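Local coordinates for iron-regulated outer membrane protein (Neisseria meningitidis, PDB 4B7O), which probably takes up iron, perhaps bound to siderophores, across the outer membrane as a TonB-dependent transporter, at residues His497-Ser502 / Glu541-Asn547; Thr550-Gly555 / Glu593-Arg599. All coordinates share one frame; numbering follows the deposited sequence.

Contact 1. Residues His497-Ser502 / Glu541-Asn547; sequences HWSFSS and EIGFNYN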
# COMPACT_ATOMS: atom_id res chain seq x y z
N HIS A 497 -11.40 -29.96 6.22
CA HIS A 497 -10.38 -29.59 5.24
C HIS A 497 -10.85 -28.64 4.17
O HIS A 497 -10.09 -28.37 3.23
CB HIS A 497 -9.89 -30.82 4.50
CG HIS A 497 -9.19 -31.84 5.35
ND1 HIS A 497 -9.00 -33.13 4.93
CD2 HIS A 497 -8.63 -31.76 6.64
CE1 HIS A 497 -8.35 -33.82 5.90
NE2 HIS A 497 -8.13 -32.98 6.94
N TRP A 498 -12.08 -28.15 4.26
CA TRP A 498 -12.68 -27.44 3.17
C TRP A 498 -13.44 -26.24 3.65
O TRP A 498 -14.18 -26.32 4.62
CB TRP A 498 -13.71 -28.30 2.45
CG TRP A 498 -13.17 -29.31 1.48
CD1 TRP A 498 -12.85 -30.64 1.74
CD2 TRP A 498 -12.82 -29.10 0.07
NE1 TRP A 498 -12.39 -31.25 0.61
CE2 TRP A 498 -12.35 -30.39 -0.43
CE3 TRP A 498 -12.84 -28.01 -0.79
CZ2 TRP A 498 -11.91 -30.55 -1.74
CZ3 TRP A 498 -12.43 -28.20 -2.13
CH2 TRP A 498 -11.98 -29.44 -2.59
N SER A 499 -13.36 -25.14 2.90
CA SER A 499 -14.29 -24.07 3.16
C SER A 499 -14.70 -23.39 1.84
O SER A 499 -13.97 -23.46 0.87
CB SER A 499 -13.72 -23.13 4.25
OG SER A 499 -13.00 -22.09 3.66
N PHE A 500 -15.91 -22.85 1.79
CA PHE A 500 -16.40 -22.16 0.61
C PHE A 500 -16.93 -20.83 0.99
O PHE A 500 -17.47 -20.70 2.07
CB PHE A 500 -17.47 -23.01 -0.06
CG PHE A 500 -16.95 -24.38 -0.54
CD1 PHE A 500 -16.40 -24.52 -1.82
CD2 PHE A 500 -17.00 -25.49 0.28
CE1 PHE A 500 -15.93 -25.76 -2.27
CE2 PHE A 500 -16.50 -26.73 -0.14
CZ PHE A 500 -15.99 -26.87 -1.41
N SER A 501 -16.76 -19.82 0.16
CA SER A 501 -17.14 -18.45 0.59
C SER A 501 -17.74 -17.56 -0.46
O SER A 501 -17.53 -17.77 -1.63
CB SER A 501 -15.97 -17.71 1.21
OG SER A 501 -14.93 -17.48 0.25
N SER A 502 -18.51 -16.57 -0.06
CA SER A 502 -18.91 -15.56 -1.00
C SER A 502 -19.22 -14.29 -0.27
O SER A 502 -19.40 -14.32 0.91
CB SER A 502 -20.08 -16.00 -1.87
OG SER A 502 -21.08 -16.55 -1.06
N GLU A 541 -17.77 -11.65 -4.75
CA GLU A 541 -16.84 -12.76 -5.03
C GLU A 541 -17.13 -14.15 -4.51
O GLU A 541 -17.73 -14.30 -3.46
CB GLU A 541 -15.39 -12.40 -4.70
CG GLU A 541 -15.05 -11.69 -3.42
CD GLU A 541 -13.60 -11.15 -3.50
OE1 GLU A 541 -12.63 -11.96 -3.62
OE2 GLU A 541 -13.43 -9.91 -3.44
N ILE A 542 -16.65 -15.17 -5.21
CA ILE A 542 -16.74 -16.51 -4.64
C ILE A 542 -15.34 -17.02 -4.32
O ILE A 542 -14.38 -16.59 -4.94
CB ILE A 542 -17.56 -17.43 -5.57
CG1 ILE A 542 -17.04 -17.30 -6.99
CG2 ILE A 542 -19.05 -16.95 -5.62
CD1 ILE A 542 -17.61 -18.41 -7.83
N GLY A 543 -15.20 -17.90 -3.33
CA GLY A 543 -13.87 -18.46 -3.10
C GLY A 543 -13.99 -19.82 -2.48
O GLY A 543 -15.07 -20.23 -2.21
N PHE A 544 -12.87 -20.48 -2.25
CA PHE A 544 -12.82 -21.78 -1.60
C PHE A 544 -11.41 -21.91 -0.99
O PHE A 544 -10.43 -21.24 -1.40
CB PHE A 544 -13.12 -22.94 -2.63
CG PHE A 544 -11.97 -23.28 -3.43
CD1 PHE A 544 -11.04 -24.15 -2.95
CD2 PHE A 544 -11.69 -22.58 -4.59
CE1 PHE A 544 -9.85 -24.38 -3.66
CE2 PHE A 544 -10.53 -22.82 -5.31
CZ PHE A 544 -9.60 -23.71 -4.84
N ASN A 545 -11.29 -22.76 0.01
CA ASN A 545 -9.97 -22.97 0.62
C ASN A 545 -9.95 -24.42 0.93
O ASN A 545 -10.93 -24.95 1.42
CB ASN A 545 -9.83 -22.17 1.91
CG ASN A 545 -9.95 -20.67 1.67
OD1 ASN A 545 -11.05 -20.12 1.54
ND2 ASN A 545 -8.79 -19.99 1.54
N TYR A 546 -8.84 -25.06 0.65
CA TYR A 546 -8.67 -26.42 1.00
C TYR A 546 -7.39 -26.56 1.76
O TYR A 546 -6.41 -25.98 1.38
CB TYR A 546 -8.63 -27.31 -0.27
CG TYR A 546 -8.26 -28.74 0.07
CD1 TYR A 546 -9.23 -29.69 0.44
CD2 TYR A 546 -6.94 -29.12 0.12
CE1 TYR A 546 -8.86 -30.97 0.78
CE2 TYR A 546 -6.59 -30.39 0.47
CZ TYR A 546 -7.55 -31.32 0.77
OH TYR A 546 -7.08 -32.58 1.12
N ASN A 547 -7.38 -27.38 2.81
CA ASN A 547 -6.14 -27.65 3.57
C ASN A 547 -6.17 -28.97 4.36
O ASN A 547 -7.02 -29.13 5.24
CB ASN A 547 -5.87 -26.50 4.57
CG ASN A 547 -4.53 -26.66 5.31
OD1 ASN A 547 -3.65 -27.37 4.88
ND2 ASN A 547 -4.42 -26.03 6.45
O HOH W 1 -13.74 -20.04 1.19

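Contact 2. Residues Thr550-Gly555 / Glu593-Arg599; sequences TFAANG and ELGASYR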
# COMPACT_ATOMS: atom_id res chain seq x y z
N THR A 550 -1.03 -31.12 4.46
CA THR A 550 0.01 -31.49 3.50
C THR A 550 -0.20 -30.68 2.22
O THR A 550 0.69 -29.96 1.74
CB THR A 550 -0.10 -32.98 3.11
OG1 THR A 550 0.57 -33.76 4.10
CG2 THR A 550 0.56 -33.27 1.75
N PHE A 551 -1.38 -30.84 1.64
CA PHE A 551 -1.71 -30.14 0.43
C PHE A 551 -2.66 -29.05 0.86
O PHE A 551 -3.44 -29.25 1.79
CB PHE A 551 -2.31 -31.10 -0.60
CG PHE A 551 -2.63 -30.45 -1.91
CD1 PHE A 551 -1.62 -30.02 -2.77
CD2 PHE A 551 -3.94 -30.25 -2.29
CE1 PHE A 551 -1.92 -29.37 -3.99
CE2 PHE A 551 -4.25 -29.60 -3.52
CZ PHE A 551 -3.23 -29.15 -4.36
N ALA A 552 -2.49 -27.87 0.28
CA ALA A 552 -3.39 -26.73 0.49
C ALA A 552 -3.71 -26.05 -0.86
O ALA A 552 -2.90 -26.09 -1.80
CB ALA A 552 -2.76 -25.73 1.46
N ALA A 553 -4.87 -25.42 -0.98
CA ALA A 553 -5.18 -24.70 -2.20
C ALA A 553 -6.20 -23.64 -1.88
O ALA A 553 -6.82 -23.69 -0.82
CB ALA A 553 -5.65 -25.64 -3.36
N ASN A 554 -6.36 -22.67 -2.76
CA ASN A 554 -7.43 -21.71 -2.61
C ASN A 554 -7.62 -21.00 -3.93
O ASN A 554 -6.71 -21.03 -4.76
CB ASN A 554 -7.13 -20.72 -1.49
CG ASN A 554 -5.77 -20.13 -1.63
OD1 ASN A 554 -5.60 -19.17 -2.36
ND2 ASN A 554 -4.79 -20.70 -0.94
N GLY A 555 -8.78 -20.37 -4.09
CA GLY A 555 -9.12 -19.68 -5.30
C GLY A 555 -10.18 -18.63 -5.01
O GLY A 555 -10.83 -18.67 -3.98
N GLU A 593 -7.83 -15.69 -8.93
CA GLU A 593 -6.54 -16.07 -8.43
C GLU A 593 -6.64 -17.49 -7.81
O GLU A 593 -7.66 -17.84 -7.24
CB GLU A 593 -6.04 -15.07 -7.38
CG GLU A 593 -7.14 -14.58 -6.50
CD GLU A 593 -7.10 -13.08 -6.18
OE1 GLU A 593 -7.13 -12.20 -7.08
OE2 GLU A 593 -7.10 -12.79 -4.97
N LEU A 594 -5.60 -18.29 -7.99
CA LEU A 594 -5.54 -19.60 -7.46
C LEU A 594 -4.20 -19.69 -6.83
O LEU A 594 -3.24 -19.12 -7.34
CB LEU A 594 -5.62 -20.66 -8.58
CG LEU A 594 -6.93 -20.72 -9.37
CD1 LEU A 594 -6.78 -21.12 -10.82
CD2 LEU A 594 -7.95 -21.65 -8.74
N GLY A 595 -4.13 -20.45 -5.75
CA GLY A 595 -2.88 -20.71 -5.07
C GLY A 595 -2.96 -22.13 -4.59
O GLY A 595 -4.04 -22.58 -4.24
N ALA A 596 -1.85 -22.86 -4.60
CA ALA A 596 -1.83 -24.21 -4.09
C ALA A 596 -0.47 -24.41 -3.41
O ALA A 596 0.49 -23.70 -3.73
CB ALA A 596 -2.03 -25.20 -5.24
N SER A 597 -0.36 -25.37 -2.51
CA SER A 597 0.93 -25.67 -1.90
C SER A 597 1.03 -27.06 -1.36
O SER A 597 0.01 -27.71 -1.08
CB SER A 597 1.26 -24.68 -0.81
OG SER A 597 0.23 -24.62 0.12
N TYR A 598 2.28 -27.53 -1.20
CA TYR A 598 2.54 -28.88 -0.81
C TYR A 598 3.62 -28.90 0.24
O TYR A 598 4.65 -28.26 0.10
CB TYR A 598 2.93 -29.70 -2.02
CG TYR A 598 3.28 -31.14 -1.71
CD1 TYR A 598 2.30 -32.07 -1.32
CD2 TYR A 598 4.59 -31.60 -1.88
CE1 TYR A 598 2.62 -33.40 -1.08
CE2 TYR A 598 4.92 -32.93 -1.64
CZ TYR A 598 3.93 -33.82 -1.23
OH TYR A 598 4.29 -35.11 -0.98
N ARG A 599 3.40 -29.62 1.32
CA ARG A 599 4.42 -29.70 2.33
C ARG A 599 4.62 -31.11 2.84
O ARG A 599 3.69 -31.68 3.39
CB ARG A 599 4.01 -28.86 3.52
CG ARG A 599 3.87 -27.40 3.21
CD ARG A 599 4.34 -26.68 4.44
NE ARG A 599 5.66 -27.18 4.82
CZ ARG A 599 6.25 -26.99 6.01
NH1 ARG A 599 5.64 -26.31 6.98
NH2 ARG A 599 7.46 -27.48 6.22

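Contact 1. Residues His497-Ser502 / Glu541-Asn547
Trp498 and Tyr546 meet as an edge-to-face aromatic pair: the tyrosine edge carrying CD1 stands over one face of the indole, Tyr546 CD1 lying 3.3 Å from Trp498 CE2, with the ring planes at 68°. A first torsion of 172° at Tyr546 swings this CD1 edge against the indole face, while the OH at the far end of the ring is bonded to Asp548. On the same face of the ladder, Phe500 CD1 packs obliquely on Phe544 CB at 3.7 Å.

The backbones of 498-502 and 541-547 run antiparallel, their axes 4.5 Å apart at 169°. Ser499 with Asn545 and Ser501 with Gly543 form hydrogen-bonded pairs, each bonded in both directions, and a further bond runs from Asn547 N to His497 O (2.9 Å).

The opposite face is polar. A water donates to Asn545 OD1 (2.7 Å) and accepts from Ser501 OG (3.0 Å), with a weak bond from Ser499 OG. Asn545 OD1 also accepts from Gly64 N, and Glu541 forms salt bridges with Lys66 and Arg110 and is hydrogen-bonded to Asn539. Aromatic groups on one face and hydrated amide and hydroxyl groups on the other are consistent with a barrel wall whose aromatic face is turned outward, probably to lipid, and whose polar face meets the plug.

Contact 2. Residues Thr550-Gly555 / Glu593-Arg599
An antiparallel ladder of the transmembrane beta-barrel joins Ala552 and Asn554 to Ser597 and Gly595. The axes of 551-555 and 593-599 approach to 4.4 Å at 175°. Both pairs are hydrogen-bonded in each direction, Ser597 N to Ala552 O being 2.7 Å, and Arg599 N adds a bond to Thr550 O at the end. Between the two hydrogen-bonded pairs, Ala553 and Ala596 form a non-hydrogen-bonded pair whose CB atoms are 4.1 Å apart.

Aromatic rings extend the apolar face. With chi1 at -178°, the Phe551 ring swings diagonally across the ladder toward Ala596, its CZ 4.2 Å from Ala596 CB and its CD1 3.3 Å from Ser597 O. Thr550 lies alongside Tyr598 with the two side chains pointing the same way: its methyl CG2 is 3.5 Å from Tyr598 CE1. At the far end Leu594 CD2 packs against the backbone of Gly555, 4.1 Å from its CA.

On the other face Ser597 OG rests 3.5 Å from Ala552 CB, and Asn554 touches Ser65. Such alternation of apolar with small or polar residues is usual in outer-membrane beta-barrels; the salt bridges from Glu593 to Lys151 and Arg110 fit the TonB-dependent receptor fold, a barrel enclosing a plug.

In the fold
Along the chain contact 1 is complete before contact 2 begins; their centres are about 11 Å apart. Strands 498-509, 535-547, 551-567 and 578-600 stand next to one another in the barrel wall. The middle two, joined by a short turn, link the contacts through probable hydrogen bonds such as Tyr546 N to Ala553 O (2.8 Å). Side chains match across this seam too, Phe551 touching Tyr546 and Asn554 touching Asn545. Arg110 of the plug domain forms salt bridges with Glu541 of contact 1 and Glu593 of contact 2, so one plug arginine ties both ladders to the domain inside the barrel.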